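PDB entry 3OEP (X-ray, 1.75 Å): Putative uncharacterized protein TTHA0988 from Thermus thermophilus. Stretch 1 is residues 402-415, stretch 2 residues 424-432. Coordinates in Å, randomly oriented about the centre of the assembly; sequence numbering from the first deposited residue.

Stretch 1 402-415: GEAFRALCSGPFRV
Stretch 2 (424-432) ELLGPEVPG

Residues 402-408 of stretch 1 are helical, with phi/psi near -62/-42. Ser 410, chi1 p, donates from OG to Ala 407 O at 2.8 Å, before the chain extends at Gly 411 (-174/177) and enters a strand at Phe 413. Stretch 2 arrives as strand 424-426, then continues as an extended, non-strand segment that passes Phe 413 and reaches the helix.

The strands run antiparallel in register, their N-to-C directions 136° apart. Arg 414 faces Leu 426 as the hydrogen-bonded pair, CA to CA 5.1 Å: Arg 414 N donates to Leu 426 O at 2.7 Å, and Leu 426 N donates to Arg 414 O at 2.8 Å, nearly straight at 173°. Val 415 and Leu 425 form the next, non-hydrogen-bonded pair, CA to CA 4.8 Å.

Side chains alternate across this sheet. Arg 414 (t, t, p) shares one face with Leu 426 (m, t), whose CB lies over a face of the guanidinium, so the flat cation covers aliphatic surface. Val 415 (t) and Leu 425 (m, t) point to the other face, CG2 to CD2 4.3 Å.

Phe 413 (m, chi2 76°) has the most area covered by the other stretch, 91 Å². Pro 428 CD sits over its ring, 3.8 Å from the centroid and 12° off the normal, a CH-pi contact, while Val 430 CG2 meets the ring edge, 3.8 Å from CZ. Gly 427 fits closely here: its CA is 3.6 Å from Phe 413 CD2, and a CB would clash with that atom.

Val 430 (t) also bridges to the helix: CG1 lies 4.0 Å from Ala 404 CB, and CG2 lies 4.0 Å from Ala 407 CB and 3.9 Å from Leu 408 CD2. Ala 404 and Ala 407, one turn apart, face the loop closely, with Ala 407 CB 3.6 Å from Glu 429 O.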

ATOM      1  N   GLY A 402     -11.221 -13.865  21.191  1.00 14.96           N
ATOM      2  CA  GLY A 402     -10.375 -14.216  22.320  1.00 16.13           C
ATOM      3  C   GLY A 402      -9.431 -15.365  22.019  1.00 16.98           C
ATOM      4  O   GLY A 402      -8.250 -15.318  22.370  1.00 17.43           O
ATOM      5  N   GLU A 403      -9.945 -16.400  21.358  1.00 18.22           N
ATOM      6  CA  GLU A 403      -9.114 -17.574  21.044  1.00 19.16           C
ATOM      7  C   GLU A 403      -7.988 -17.264  20.056  1.00 16.87           C
ATOM      8  O   GLU A 403      -6.909 -17.863  20.128  1.00 17.04           O
ATOM      9  CB  GLU A 403      -9.976 -18.737  20.537  1.00 21.80           C
ATOM     10  CG  GLU A 403     -10.851 -19.369  21.617  1.00 27.91           C
ATOM     11  CD  GLU A 403     -10.058 -19.843  22.837  1.00 35.38           C
ATOM     12  OE1 GLU A 403      -8.952 -20.405  22.663  1.00 38.27           O
ATOM     13  OE2 GLU A 403     -10.540 -19.647  23.972  1.00 34.81           O
ATOM     14  N   ALA A 404      -8.232 -16.327  19.144  1.00 16.90           N
ATOM     15  CA  ALA A 404      -7.198 -15.873  18.220  1.00 16.34           C
ATOM     16  C   ALA A 404      -6.127 -15.094  18.976  1.00 17.25           C
ATOM     17  O   ALA A 404      -4.941 -15.317  18.777  1.00 16.50           O
ATOM     18  CB  ALA A 404      -7.805 -15.013  17.111  1.00 17.04           C
ATOM     19  N   PHE A 405      -6.549 -14.187  19.856  1.00 17.06           N
ATOM     20  CA  PHE A 405      -5.608 -13.390  20.643  1.00 17.56           C
ATOM     21  C   PHE A 405      -4.752 -14.302  21.528  1.00 18.39           C
ATOM     22  O   PHE A 405      -3.535 -14.129  21.633  1.00 20.06           O
ATOM     23  CB  PHE A 405      -6.371 -12.360  21.491  1.00 17.88           C
ATOM     24  CG  PHE A 405      -5.519 -11.226  21.990  1.00 18.13           C
ATOM     25  CD1 PHE A 405      -4.961 -11.268  23.262  1.00 21.60           C
ATOM     26  CD2 PHE A 405      -5.298 -10.104  21.198  1.00 18.91           C
ATOM     27  CE1 PHE A 405      -4.173 -10.222  23.728  1.00 19.91           C
ATOM     28  CE2 PHE A 405      -4.517  -9.049  21.658  1.00 19.96           C
ATOM     29  CZ  PHE A 405      -3.954  -9.108  22.928  1.00 19.22           C
ATOM     30  N   ARG A 406      -5.399 -15.293  22.133  1.00 18.62           N
ATOM     31  CA  ARG A 406      -4.732 -16.263  22.986  1.00 19.67           C
ATOM     32  C   ARG A 406      -3.693 -17.059  22.193  1.00 19.79           C
ATOM     33  O   ARG A 406      -2.557 -17.216  22.638  1.00 20.14           O
ATOM     34  CB  ARG A 406      -5.768 -17.205  23.599  1.00 22.10           C
ATOM     35  CG  ARG A 406      -5.245 -18.093  24.694  1.00 24.43           C
ATOM     36  CD  ARG A 406      -6.380 -18.897  25.298  1.00 27.98           C
ATOM     37  NE  ARG A 406      -5.878 -19.944  26.183  1.00 32.54           N
ATOM     38  CZ  ARG A 406      -5.475 -19.763  27.441  1.00 35.02           C
ATOM     39  NH1 ARG A 406      -5.027 -20.804  28.132  1.00 33.33           N
ATOM     40  NH2 ARG A 406      -5.512 -18.561  28.016  1.00 29.57           N
ATOM     41  N   ALA A 407      -4.087 -17.533  21.014  1.00 19.06           N
ATOM     42  CA  ALA A 407      -3.185 -18.291  20.123  1.00 18.20           C
ATOM     43  C   ALA A 407      -1.959 -17.479  19.713  1.00 17.82           C
ATOM     44  O   ALA A 407      -0.830 -17.988  19.700  1.00 17.49           O
ATOM     45  CB  ALA A 407      -3.934 -18.747  18.882  1.00 18.74           C
ATOM     46  N   LEU A 408      -2.182 -16.211  19.380  1.00 15.86           N
ATOM     47  CA  LEU A 408      -1.092 -15.325  18.974  1.00 16.46           C
ATOM     48  C   LEU A 408      -0.071 -15.124  20.094  1.00 18.90           C
ATOM     49  O   LEU A 408       1.119 -15.016  19.830  1.00 18.64           O
ATOM     50  CB  LEU A 408      -1.640 -13.974  18.496  1.00 14.82           C
ATOM     51  CG  LEU A 408      -2.275 -14.009  17.109  1.00 13.75           C
ATOM     52  CD1 LEU A 408      -3.177 -12.805  16.881  1.00 17.59           C
ATOM     53  CD2 LEU A 408      -1.194 -14.091  16.030  1.00 14.76           C
ATOM     54  N   CYS A 409      -0.535 -15.098  21.343  1.00 19.86           N
ATOM     55  CA  CYS A 409       0.358 -14.931  22.492  1.00 22.57           C
ATOM     56  C   CYS A 409       0.889 -16.250  23.072  1.00 23.53           C
ATOM     57  O   CYS A 409       1.648 -16.230  24.041  1.00 27.61           O
ATOM     58  CB  CYS A 409      -0.357 -14.142  23.592  1.00 21.65           C
ATOM     59  SG  CYS A 409      -0.800 -12.456  23.122  1.00 24.95           S
ATOM     60  N   SER A 410       0.513 -17.387  22.482  1.00 23.60           N
ATOM     61  CA  SER A 410       0.721 -18.700  23.120  1.00 24.70           C
ATOM     62  C   SER A 410       2.139 -19.263  23.015  1.00 27.51           C
ATOM     63  O   SER A 410       2.538 -20.101  23.828  1.00 30.07           O
ATOM     64  CB  SER A 410      -0.277 -19.727  22.571  1.00 24.77           C
ATOM     65  OG  SER A 410       0.029 -20.108  21.240  1.00 24.00           O
ATOM     66  N   GLY A 411       2.887 -18.813  22.014  1.00 25.69           N
ATOM     67  CA  GLY A 411       4.249 -19.273  21.790  1.00 26.55           C
ATOM     68  C   GLY A 411       4.889 -18.471  20.675  1.00 25.31           C
ATOM     69  O   GLY A 411       4.230 -17.632  20.062  1.00 22.51           O
ATOM     70  N   PRO A 412       6.176 -18.732  20.392  1.00 24.70           N
ATOM     71  CA  PRO A 412       6.882 -17.949  19.384  1.00 25.06           C
ATOM     72  C   PRO A 412       6.423 -18.217  17.950  1.00 23.07           C
ATOM     73  O   PRO A 412       6.069 -19.350  17.591  1.00 24.36           O
ATOM     74  CB  PRO A 412       8.343 -18.376  19.564  1.00 27.52           C
ATOM     75  CG  PRO A 412       8.278 -19.715  20.188  1.00 27.81           C
ATOM     76  CD  PRO A 412       7.055 -19.715  21.048  1.00 27.70           C
ATOM     77  N   PHE A 413       6.429 -17.155  17.154  1.00 19.57           N
ATOM     78  CA  PHE A 413       6.278 -17.244  15.717  1.00 18.05           C
ATOM     79  C   PHE A 413       7.641 -16.974  15.087  1.00 19.28           C
ATOM     80  O   PHE A 413       8.575 -16.529  15.761  1.00 20.31           O
ATOM     81  CB  PHE A 413       5.241 -16.237  15.221  1.00 18.30           C
ATOM     82  CG  PHE A 413       3.829 -16.615  15.562  1.00 16.88           C
ATOM     83  CD1 PHE A 413       3.342 -16.446  16.853  1.00 18.17           C
ATOM     84  CD2 PHE A 413       2.997 -17.161  14.602  1.00 17.55           C
ATOM     85  CE1 PHE A 413       2.035 -16.808  17.169  1.00 17.94           C
ATOM     86  CE2 PHE A 413       1.693 -17.527  14.913  1.00 19.62           C
ATOM     87  CZ  PHE A 413       1.214 -17.351  16.202  1.00 17.64           C
ATOM     88  N   ARG A 414       7.746 -17.267  13.800  1.00 18.57           N
ATOM     89  CA  ARG A 414       8.978 -17.088  13.052  1.00 19.23           C
ATOM     90  C   ARG A 414       8.628 -16.433  11.721  1.00 17.65           C
ATOM     91  O   ARG A 414       7.636 -16.801  11.094  1.00 19.03           O
ATOM     92  CB  ARG A 414       9.631 -18.456  12.822  1.00 20.83           C
ATOM     93  CG  ARG A 414      11.052 -18.413  12.305  1.00 25.86           C
ATOM     94  CD  ARG A 414      11.681 -19.807  12.332  1.00 23.99           C
ATOM     95  NE  ARG A 414      11.091 -20.706  11.332  1.00 23.78           N
ATOM     96  CZ  ARG A 414      10.230 -21.693  11.577  1.00 24.28           C
ATOM     97  NH1 ARG A 414       9.781 -22.424  10.566  1.00 23.84           N
ATOM     98  NH2 ARG A 414       9.812 -21.971  12.810  1.00 28.45           N
ATOM     99  N   VAL A 415       9.432 -15.464  11.288  1.00 16.93           N
ATOM    100  CA  VAL A 415       9.174 -14.780  10.023  1.00 15.04           C
ATOM    101  C   VAL A 415       9.491 -15.727   8.860  1.00 15.87           C
ATOM    102  O   VAL A 415      10.579 -16.284   8.793  1.00 15.35           O
ATOM    103  CB  VAL A 415      10.031 -13.510   9.876  1.00 14.00           C
ATOM    104  CG1 VAL A 415       9.860 -12.892   8.481  1.00 13.35           C
ATOM    105  CG2 VAL A 415       9.675 -12.491  10.960  1.00 15.79           C
ATOM    106  N   GLU A 424       4.945 -12.254   6.797  1.00 14.71           N
ATOM    107  CA  GLU A 424       4.259 -13.542   6.870  1.00 17.16           C
ATOM    108  C   GLU A 424       4.860 -14.411   7.975  1.00 16.53           C
ATOM    109  O   GLU A 424       6.078 -14.531   8.080  1.00 17.34           O
ATOM    110  CB  GLU A 424       4.382 -14.258   5.527  1.00 20.21           C
ATOM    111  CG  GLU A 424       3.512 -15.482   5.385  1.00 22.94           C
ATOM    112  CD  GLU A 424       3.666 -16.129   4.027  1.00 28.86           C
ATOM    113  OE1 GLU A 424       2.806 -15.885   3.157  1.00 34.15           O
ATOM    114  OE2 GLU A 424       4.654 -16.866   3.828  1.00 31.81           O
ATOM    115  N   LEU A 425       4.001 -15.022   8.787  1.00 16.83           N
ATOM    116  CA  LEU A 425       4.446 -15.717   9.992  1.00 18.08           C
ATOM    117  C   LEU A 425       4.191 -17.223   9.988  1.00 18.10           C
ATOM    118  O   LEU A 425       3.159 -17.695   9.502  1.00 19.29           O
ATOM    119  CB  LEU A 425       3.761 -15.113  11.213  1.00 16.98           C
ATOM    120  CG  LEU A 425       4.006 -13.627  11.473  1.00 18.74           C
ATOM    121  CD1 LEU A 425       3.272 -13.197  12.732  1.00 20.90           C
ATOM    122  CD2 LEU A 425       5.494 -13.337  11.581  1.00 19.91           C
ATOM    123  N   LEU A 426       5.153 -17.952  10.552  1.00 17.35           N
ATOM    124  CA  LEU A 426       5.033 -19.375  10.834  1.00 19.04           C
ATOM    125  C   LEU A 426       4.979 -19.561  12.343  1.00 19.60           C
ATOM    126  O   LEU A 426       5.764 -18.966  13.079  1.00 20.53           O
ATOM    127  CB  LEU A 426       6.239 -20.129  10.273  1.00 20.14           C
ATOM    128  CG  LEU A 426       6.319 -20.208   8.754  1.00 23.83           C
ATOM    129  CD1 LEU A 426       7.681 -20.751   8.329  1.00 26.31           C
ATOM    130  CD2 LEU A 426       5.205 -21.077   8.214  1.00 30.12           C
ATOM    131  N   GLY A 427       4.060 -20.392  12.813  1.00 19.84           N
ATOM    132  CA  GLY A 427       3.924 -20.608  14.242  1.00 20.29           C
ATOM    133  C   GLY A 427       2.641 -21.329  14.583  1.00 22.11           C
ATOM    134  O   GLY A 427       2.042 -21.962  13.721  1.00 24.36           O
ATOM    135  N   PRO A 428       2.217 -21.238  15.851  1.00 22.47           N
ATOM    136  CA  PRO A 428       0.982 -21.880  16.313  1.00 23.95           C
ATOM    137  C   PRO A 428      -0.221 -21.539  15.429  1.00 22.35           C
ATOM    138  O   PRO A 428      -0.317 -20.416  14.931  1.00 21.29           O
ATOM    139  CB  PRO A 428       0.785 -21.287  17.710  1.00 24.73           C
ATOM    140  CG  PRO A 428       2.139 -20.891  18.163  1.00 23.87           C
ATOM    141  CD  PRO A 428       2.944 -20.566  16.943  1.00 22.66           C
ATOM    142  N   GLU A 429      -1.125 -22.499  15.244  1.00 22.74           N
ATOM    143  CA  GLU A 429      -2.349 -22.263  14.478  1.00 22.51           C
ATOM    144  C   GLU A 429      -3.193 -21.169  15.136  1.00 21.06           C
ATOM    145  O   GLU A 429      -3.421 -21.204  16.344  1.00 22.46           O
ATOM    146  CB  GLU A 429      -3.172 -23.552  14.356  1.00 24.15           C
ATOM    147  N   VAL A 430      -3.628 -20.196  14.338  1.00 20.51           N
ATOM    148  CA  VAL A 430      -4.491 -19.104  14.805  1.00 19.52           C
ATOM    149  C   VAL A 430      -5.810 -19.153  14.031  1.00 19.11           C
ATOM    150  O   VAL A 430      -5.799 -19.146  12.799  1.00 19.42           O
ATOM    151  CB  VAL A 430      -3.832 -17.719  14.586  1.00 18.43           C
ATOM    152  CG1 VAL A 430      -4.739 -16.591  15.093  1.00 19.86           C
ATOM    153  CG2 VAL A 430      -2.466 -17.659  15.269  1.00 17.74           C
ATOM    154  N   PRO A 431      -6.951 -19.208  14.743  1.00 20.16           N
ATOM    155  CA  PRO A 431      -8.228 -19.192  14.022  1.00 21.34           C
ATOM    156  C   PRO A 431      -8.438 -17.878  13.262  1.00 21.52           C
ATOM    157  O   PRO A 431      -8.202 -16.794  13.808  1.00 19.75           O
ATOM    158  CB  PRO A 431      -9.278 -19.371  15.125  1.00 22.90           C
ATOM    159  CG  PRO A 431      -8.579 -19.132  16.405  1.00 23.48           C
ATOM    160  CD  PRO A 431      -7.128 -19.367  16.197  1.00 21.57           C
ATOM    161  N   GLY A 432      -8.838 -17.985  11.999  1.00 20.41           N
ATOM    162  CA  GLY A 432      -9.041 -16.816  11.159  1.00 21.25           C
ATOM    163  C   GLY A 432     -10.450 -16.744  10.618  1.00 21.75           C
ATOM    164  O   GLY A 432     -11.363 -17.414  11.119  1.00 23.48           O
TER
HETATM  165  O   HOH W   1       7.685 -20.856  15.290  1.00 35.25           O